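Local coordinates for putative hydantoin racemase (Klebsiella pneumoniae subsp. pneumoniae, PDB 3QVK), which probably catalyses the interconversion of the D and L forms of 5-monosubstituted hydantoins, such as the isobutyl and benzyl derivatives, at residues V2-I7 and G72-S77. Residues are numbered along the deposited sequence; the frame is centred on the assembly and turned at random.
Unlike the reference sequence in segment 72-77: Ser77 (reference Cys). With 2AL (1-(2,5-dioxo-2,5-dihydro-1H-imidazol-4-yl)urea), chain C.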
loop_
_atom_site.group_PDB
_atom_site.type_symbol
_atom_site.label_atom_id
_atom_site.label_comp_id
_atom_site.label_asym_id
_atom_site.label_seq_id
_atom_site.Cartn_x
_atom_site.Cartn_y
_atom_site.Cartn_z
ATOM N N VAL A 2 36.093 -17.144 -9.783
ATOM C CA VAL A 2 34.972 -16.832 -8.896
ATOM C C VAL A 2 34.432 -18.116 -8.267
ATOM O O VAL A 2 34.116 -19.077 -8.971
ATOM C CB VAL A 2 33.836 -16.082 -9.645
ATOM C CG1 VAL A 2 32.707 -15.703 -8.691
ATOM C CG2 VAL A 2 34.377 -14.834 -10.342
ATOM N N ARG A 3 34.342 -18.132 -6.941
ATOM C CA ARG A 3 33.803 -19.284 -6.221
ATOM C C ARG A 3 32.505 -18.922 -5.509
ATOM O O ARG A 3 32.482 -18.034 -4.652
ATOM C CB ARG A 3 34.827 -19.839 -5.229
ATOM C CG ARG A 3 36.045 -20.484 -5.879
ATOM C CD ARG A 3 36.830 -21.302 -4.871
ATOM N NE ARG A 3 37.414 -20.466 -3.825
ATOM C CZ ARG A 3 37.634 -20.862 -2.575
ATOM N NH1 ARG A 3 37.311 -22.091 -2.190
ATOM N NH2 ARG A 3 38.172 -20.021 -1.705
ATOM N N ILE A 4 31.428 -19.607 -5.883
ATOM C CA ILE A 4 30.106 -19.350 -5.318
ATOM C C ILE A 4 29.605 -20.565 -4.544
ATOM O O ILE A 4 29.477 -21.660 -5.099
ATOM C CB ILE A 4 29.074 -18.956 -6.412
ATOM C CG1 ILE A 4 29.596 -17.781 -7.250
ATOM C CG2 ILE A 4 27.718 -18.621 -5.780
ATOM C CD1 ILE A 4 28.781 -17.490 -8.495
ATOM N N GLN A 5 29.333 -20.358 -3.258
ATOM C CA GLN A 5 28.768 -21.394 -2.402
ATOM C C GLN A 5 27.248 -21.412 -2.541
ATOM O O GLN A 5 26.565 -20.474 -2.124
ATOM C CB GLN A 5 29.165 -21.161 -0.942
ATOM C CG GLN A 5 28.758 -22.288 0.002
ATOM C CD GLN A 5 28.887 -21.918 1.469
ATOM O OE1 GLN A 5 28.549 -20.805 1.877
ATOM N NE2 GLN A 5 29.367 -22.858 2.272
ATOM N N VAL A 6 26.728 -22.479 -3.139
ATOM C CA VAL A 6 25.286 -22.651 -3.279
ATOM C C VAL A 6 24.785 -23.567 -2.164
ATOM O O VAL A 6 25.077 -24.768 -2.145
ATOM C CB VAL A 6 24.894 -23.199 -4.673
ATOM C CG1 VAL A 6 23.382 -23.276 -4.810
ATOM C CG2 VAL A 6 25.474 -22.320 -5.781
ATOM N N ILE A 7 24.040 -22.981 -1.232
ATOM C CA ILE A 7 23.580 -23.695 -0.046
ATOM C C ILE A 7 22.144 -24.172 -0.207
ATOM O O ILE A 7 21.220 -23.364 -0.314
ATOM C CB ILE A 7 23.682 -22.818 1.233
ATOM C CG1 ILE A 7 25.091 -22.239 1.389
ATOM C CG2 ILE A 7 23.274 -23.623 2.477
ATOM C CD1 ILE A 7 25.170 -21.059 2.329
ATOM N N GLY A 72 30.788 -15.351 -2.982
ATOM C CA GLY A 72 29.366 -15.118 -2.746
ATOM C C GLY A 72 28.604 -16.367 -2.345
ATOM O O GLY A 72 29.145 -17.475 -2.371
ATOM N N HIS A 73 27.338 -16.177 -1.980
ATOM C CA HIS A 73 26.501 -17.260 -1.468
ATOM C C HIS A 73 25.114 -17.252 -2.104
ATOM O O HIS A 73 24.583 -16.193 -2.451
ATOM C CB HIS A 73 26.348 -17.153 0.052
ATOM C CG HIS A 73 27.643 -16.999 0.789
ATOM N ND1 HIS A 73 28.302 -18.063 1.363
ATOM C CD2 HIS A 73 28.389 -15.903 1.060
ATOM C CE1 HIS A 73 29.402 -17.630 1.954
ATOM N NE2 HIS A 73 29.480 -16.323 1.781
ATOM N N VAL A 74 24.540 -18.443 -2.245
ATOM C CA VAL A 74 23.167 -18.610 -2.714
ATOM C C VAL A 74 22.376 -19.448 -1.704
ATOM O O VAL A 74 22.835 -20.510 -1.273
ATOM C CB VAL A 74 23.116 -19.268 -4.121
ATOM C CG1 VAL A 74 21.691 -19.653 -4.499
ATOM C CG2 VAL A 74 23.706 -18.335 -5.177
ATOM N N ILE A 75 21.198 -18.958 -1.323
ATOM C CA ILE A 75 20.289 -19.715 -0.461
ATOM C C ILE A 75 19.236 -20.397 -1.336
ATOM O O ILE A 75 18.337 -19.743 -1.876
ATOM C CB ILE A 75 19.654 -18.828 0.636
ATOM C CG1 ILE A 75 20.750 -18.226 1.525
ATOM C CG2 ILE A 75 18.662 -19.633 1.478
ATOM C CD1 ILE A 75 20.256 -17.211 2.536
ATOM N N ALA A 76 19.359 -21.717 -1.463
ATOM C CA ALA A 76 18.656 -22.470 -2.503
ATOM C C ALA A 76 17.354 -23.166 -2.094
ATOM O O ALA A 76 17.118 -24.322 -2.454
ATOM C CB ALA A 76 19.613 -23.456 -3.178
ATOM N N SER A 77 16.518 -22.462 -1.335
ATOM C CA SER A 77 15.125 -22.873 -1.137
ATOM C C SER A 77 14.203 -21.660 -1.232
ATOM O O SER A 77 14.578 -20.554 -0.837
ATOM C CB SER A 77 14.927 -23.630 0.179
ATOM O OG SER A 77 14.936 -22.759 1.293
HETATM C C4 2AL C . 11.230 -25.374 -0.566
HETATM C C5 2AL C . 12.340 -25.453 -1.390
HETATM O O5 2AL C . 12.572 -24.744 -2.369
HETATM N N7 2AL C . 13.122 -26.430 -0.940
HETATM C C8 2AL C . 12.500 -26.932 0.131
HETATM O O8 2AL C . 12.933 -27.861 0.811
HETATM N N9 2AL C . 11.347 -26.303 0.376
HETATM N N3 2AL C . 10.211 -24.518 -0.675
HETATM C C2 2AL C . 9.149 -24.751 -1.450
HETATM N N1 2AL C . 9.126 -25.878 -2.157
HETATM O O2 2AL C . 8.221 -23.944 -1.513
#
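Gly72 opens the pairing of two parallel strands: its O accepts a bond from Gln5 N, 3.0 Å long. At His73 a side-chain bond joins the backbone pairing: Gln5, with CG anti to its backbone N (chi1 -173°) and the chain extended beyond, carries OE1 to the ring edge, where His73 ND1 donates to it over 2.8 Å. The oxygen lies in the ring plane although the amide is turned 56° against the ring, and the bond is bent, 141° at the hydrogen. The other end of the amide, Gln5 NE2, donates to Gln61 O of helix 48-68, so both ends are held and its rotation is fixed. The Val74 side chain projects from the other face, against Ala207 and Val211 of helix 203-216: its CG1 runs alongside Val6 CG1 at 4.0 Å, while its CG2 meets Ile4 CG2. Its backbone bonds both ways, N to Gln5 O and O from Ile7 N. These are the central strands of a four-stranded parallel sheet in order 2-1-3-4, built by right-handed beta-alpha-beta crossovers and sandwiched between helices, as in the Asp/Glu racemase fold. Ile75 turns to the helix 48-68 face, touching Val58. Past the strand end, Ala76 N still donates to Ile7 O at 2.7 Å, and Ala76 CB packs on Val6 CG1. Ser77, a cysteine in the reference sequence, lies against the bound dioxoimidazolyl urea, its CA 3.4 Å from ligand O5.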